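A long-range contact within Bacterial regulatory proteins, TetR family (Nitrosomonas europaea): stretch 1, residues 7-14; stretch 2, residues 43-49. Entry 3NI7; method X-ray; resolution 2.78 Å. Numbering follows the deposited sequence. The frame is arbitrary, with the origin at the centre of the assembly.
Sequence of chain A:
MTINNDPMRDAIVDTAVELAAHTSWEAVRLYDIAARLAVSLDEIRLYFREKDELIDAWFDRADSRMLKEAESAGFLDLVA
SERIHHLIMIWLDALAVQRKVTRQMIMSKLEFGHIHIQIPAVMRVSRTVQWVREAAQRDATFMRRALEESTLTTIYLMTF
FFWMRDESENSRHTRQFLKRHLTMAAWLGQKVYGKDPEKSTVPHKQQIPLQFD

Stretch 1, residues 7-14: PMRDAIVD
Stretch 2 43-49: EIRLYFR

Residues 7-14 form a helix that continues later in the chain, with phi from -71° to -50° and psi from -56° to -33°. Its backbone hydrogen bonds follow the i to i-4 pattern: A11 N to P7 O (3.0 Å), I12 N to M8 O (3.1 Å), V13 N to R9 O (3.2 Å) and D14 N to D10 O (2.8 Å). The second stretch enters as the last part of a helix that begins earlier in the chain. Here I44 O accepts from both Y47 N and F48 N, each at 2.9 Å, while the bond from L46 N to E43 O (3.3 Å) is weak. F48 then turns into an extended conformation (-129/117), and R49 follows at -90/-15.

The two helix axes run nearly perpendicular, with an angle of 101° between their N-to-C directions (signed crossing angle -101°) and a closest approach of 10.3 Å. The nearest CA atoms across the stretches are those of R9 and Y47, 6.4 Å apart, and of I12 and I44, 7.5 Å apart. The contact buries 380 Å² in total and, among the atoms modelled, contains no hydrogen bond between the stretches; side-chain packing dominates it.

I12 is central to that packing. Its CA-to-CB bond points toward the second stretch. I12, with an m,t rotamer (-66°, 151°), touches three residues; the closest pairs are I12 CG1 to I44 CD1 (4.0 Å), I12 CD1 to Y47 CD2 (3.6 Å) and I12 CG2 to F48 CD1 (3.5 Å). The CA-to-CB bond of I44 points sideways, but its m,m rotamer (-64°, -36°) brings the end of the side chain nearer to I12.

Y47 and F48 both direct CA-to-CB toward the first helix and share chi1 m, with chi2 of -86° and 95°. The Y47 ring has the backbone N of R9 over one face, and its CD1 is 4.1 Å from R9 CB. I12 and M8 approach this ring obliquely. M8, a selenomethionine whose CA-to-CB bond points toward the second stretch, with chi angles t,p,p (-177°, 59°, 75°), places CG 3.6 Å from Y47 CE2 and 3.5 Å from Y47 OH.

The buried F48 ring is also approached obliquely, by I12, R9 and V13. The CA-to-CB bond of R9 points sideways, with chi1 to chi3 of t,t,m (-172°, 177°, -72°); its aliphatic CG packs 3.5 Å from F48 CZ, although CZ, NH1 and NH2 of the arginine are not modelled. V13, its CA-to-CB bond also sideways and chi1 t (175°), adds a looser apolar contact, its CG2 lying 4.0 Å from F48 CZ.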

# COMPACT_ATOMS: atom_id res chain seq x y z
N PRO A 7 13.96 24.38 -18.45
CA PRO A 7 13.51 25.38 -17.45
C PRO A 7 12.05 25.77 -17.54
O PRO A 7 11.43 26.06 -16.52
CB PRO A 7 14.39 26.60 -17.74
CG PRO A 7 14.78 26.45 -19.17
CD PRO A 7 14.91 24.98 -19.41
N MSE A 8 11.51 25.78 -18.75
CA MSE A 8 10.11 26.10 -18.93
C MSE A 8 9.21 24.97 -18.42
O MSE A 8 8.23 25.22 -17.74
CB MSE A 8 9.85 26.44 -20.42
CG MSE A 8 8.42 26.87 -20.74
SE MSE A 8 7.83 28.45 -19.76
CE MSE A 8 8.80 29.90 -20.72
N ARG A 9 9.55 23.73 -18.74
CA ARG A 9 8.74 22.62 -18.22
C ARG A 9 8.70 22.68 -16.68
O ARG A 9 7.63 22.55 -16.07
CB ARG A 9 9.30 21.27 -18.65
CG ARG A 9 8.36 20.08 -18.28
CD ARG A 9 8.87 18.69 -18.79
NE ARG A 9 8.71 18.57 -20.23
N ASP A 10 9.86 22.90 -16.08
CA ASP A 10 10.02 22.90 -14.64
C ASP A 10 9.25 24.04 -13.95
O ASP A 10 8.67 23.85 -12.84
CB ASP A 10 11.49 23.00 -14.30
CG ASP A 10 12.29 21.77 -14.73
OD1 ASP A 10 11.69 20.77 -15.24
OD2 ASP A 10 13.53 21.76 -14.54
N ALA A 11 9.28 25.22 -14.60
CA ALA A 11 8.56 26.38 -14.12
C ALA A 11 7.05 26.13 -14.10
O ALA A 11 6.33 26.60 -13.21
CB ALA A 11 8.88 27.52 -14.94
N ILE A 12 6.58 25.35 -15.06
CA ILE A 12 5.18 24.94 -15.08
C ILE A 12 4.92 24.11 -13.83
O ILE A 12 4.07 24.43 -13.02
CB ILE A 12 4.80 24.13 -16.38
CG1 ILE A 12 4.90 25.01 -17.62
CG2 ILE A 12 3.39 23.55 -16.30
CD1 ILE A 12 5.24 24.22 -18.88
N VAL A 13 5.69 23.06 -13.64
CA VAL A 13 5.46 22.18 -12.51
C VAL A 13 5.49 22.98 -11.21
O VAL A 13 4.55 22.92 -10.42
CB VAL A 13 6.49 21.04 -12.43
CG1 VAL A 13 6.25 20.27 -11.20
CG2 VAL A 13 6.35 20.10 -13.63
N ASP A 14 6.55 23.75 -11.02
CA ASP A 14 6.64 24.59 -9.82
C ASP A 14 5.37 25.36 -9.66
O ASP A 14 4.80 25.41 -8.57
CB ASP A 14 7.79 25.57 -9.92
CG ASP A 14 9.13 24.89 -9.93
OD1 ASP A 14 9.20 23.68 -9.63
OD2 ASP A 14 10.13 25.55 -10.26
N GLU A 43 0.59 27.94 -24.82
CA GLU A 43 1.99 27.70 -24.50
C GLU A 43 2.12 26.58 -23.50
O GLU A 43 2.98 25.73 -23.61
CB GLU A 43 2.65 28.95 -23.95
CG GLU A 43 3.63 29.62 -24.92
CD GLU A 43 4.32 30.87 -24.30
OE1 GLU A 43 3.68 31.98 -24.20
OE2 GLU A 43 5.51 30.72 -23.90
N ILE A 44 1.26 26.57 -22.50
CA ILE A 44 1.31 25.51 -21.51
C ILE A 44 1.04 24.14 -22.13
O ILE A 44 1.71 23.16 -21.80
CB ILE A 44 0.27 25.73 -20.41
CG1 ILE A 44 0.59 27.00 -19.64
CG2 ILE A 44 0.29 24.57 -19.46
CD1 ILE A 44 2.09 27.23 -19.46
N ARG A 45 0.10 24.08 -23.06
CA ARG A 45 -0.33 22.81 -23.56
C ARG A 45 0.71 22.21 -24.49
O ARG A 45 0.65 21.03 -24.75
CB ARG A 45 -1.72 22.91 -24.17
CG ARG A 45 -2.83 23.07 -23.15
CD ARG A 45 -4.25 22.92 -23.72
NE ARG A 45 -4.44 21.71 -24.55
CZ ARG A 45 -5.02 20.57 -24.17
NH1 ARG A 45 -5.51 20.42 -22.94
NH2 ARG A 45 -5.09 19.54 -25.03
N LEU A 46 1.68 22.99 -24.96
CA LEU A 46 2.82 22.39 -25.65
C LEU A 46 3.46 21.33 -24.73
O LEU A 46 3.78 20.22 -25.15
CB LEU A 46 3.87 23.43 -26.01
CG LEU A 46 3.65 24.32 -27.25
CD1 LEU A 46 4.61 25.52 -27.20
CD2 LEU A 46 3.80 23.61 -28.62
N TYR A 47 3.63 21.69 -23.46
CA TYR A 47 4.28 20.84 -22.48
C TYR A 47 3.34 19.88 -21.84
O TYR A 47 3.64 18.74 -21.71
CB TYR A 47 4.91 21.70 -21.39
CG TYR A 47 5.96 22.57 -21.96
CD1 TYR A 47 7.25 22.12 -22.12
CD2 TYR A 47 5.65 23.82 -22.39
CE1 TYR A 47 8.23 22.89 -22.67
CE2 TYR A 47 6.62 24.63 -22.92
CZ TYR A 47 7.93 24.14 -23.07
OH TYR A 47 8.94 24.89 -23.64
N PHE A 48 2.20 20.36 -21.39
CA PHE A 48 1.23 19.52 -20.70
C PHE A 48 -0.16 19.67 -21.30
O PHE A 48 -0.75 20.75 -21.28
CB PHE A 48 1.19 19.86 -19.19
CG PHE A 48 2.52 19.70 -18.50
CD1 PHE A 48 3.36 20.77 -18.35
CD2 PHE A 48 2.96 18.46 -18.09
CE1 PHE A 48 4.60 20.61 -17.76
CE2 PHE A 48 4.20 18.30 -17.54
CZ PHE A 48 5.03 19.37 -17.37
N ARG A 49 -0.68 18.59 -21.85
CA ARG A 49 -2.04 18.60 -22.40
C ARG A 49 -3.10 18.22 -21.36
O ARG A 49 -4.29 18.48 -21.57
CB ARG A 49 -2.11 17.68 -23.62
CG ARG A 49 -1.16 18.15 -24.72
CD ARG A 49 -1.22 17.31 -25.89
NE ARG A 49 -2.41 17.63 -26.68
CZ ARG A 49 -3.50 16.87 -26.78
NH1 ARG A 49 -3.60 15.73 -26.10
NH2 ARG A 49 -4.50 17.24 -27.57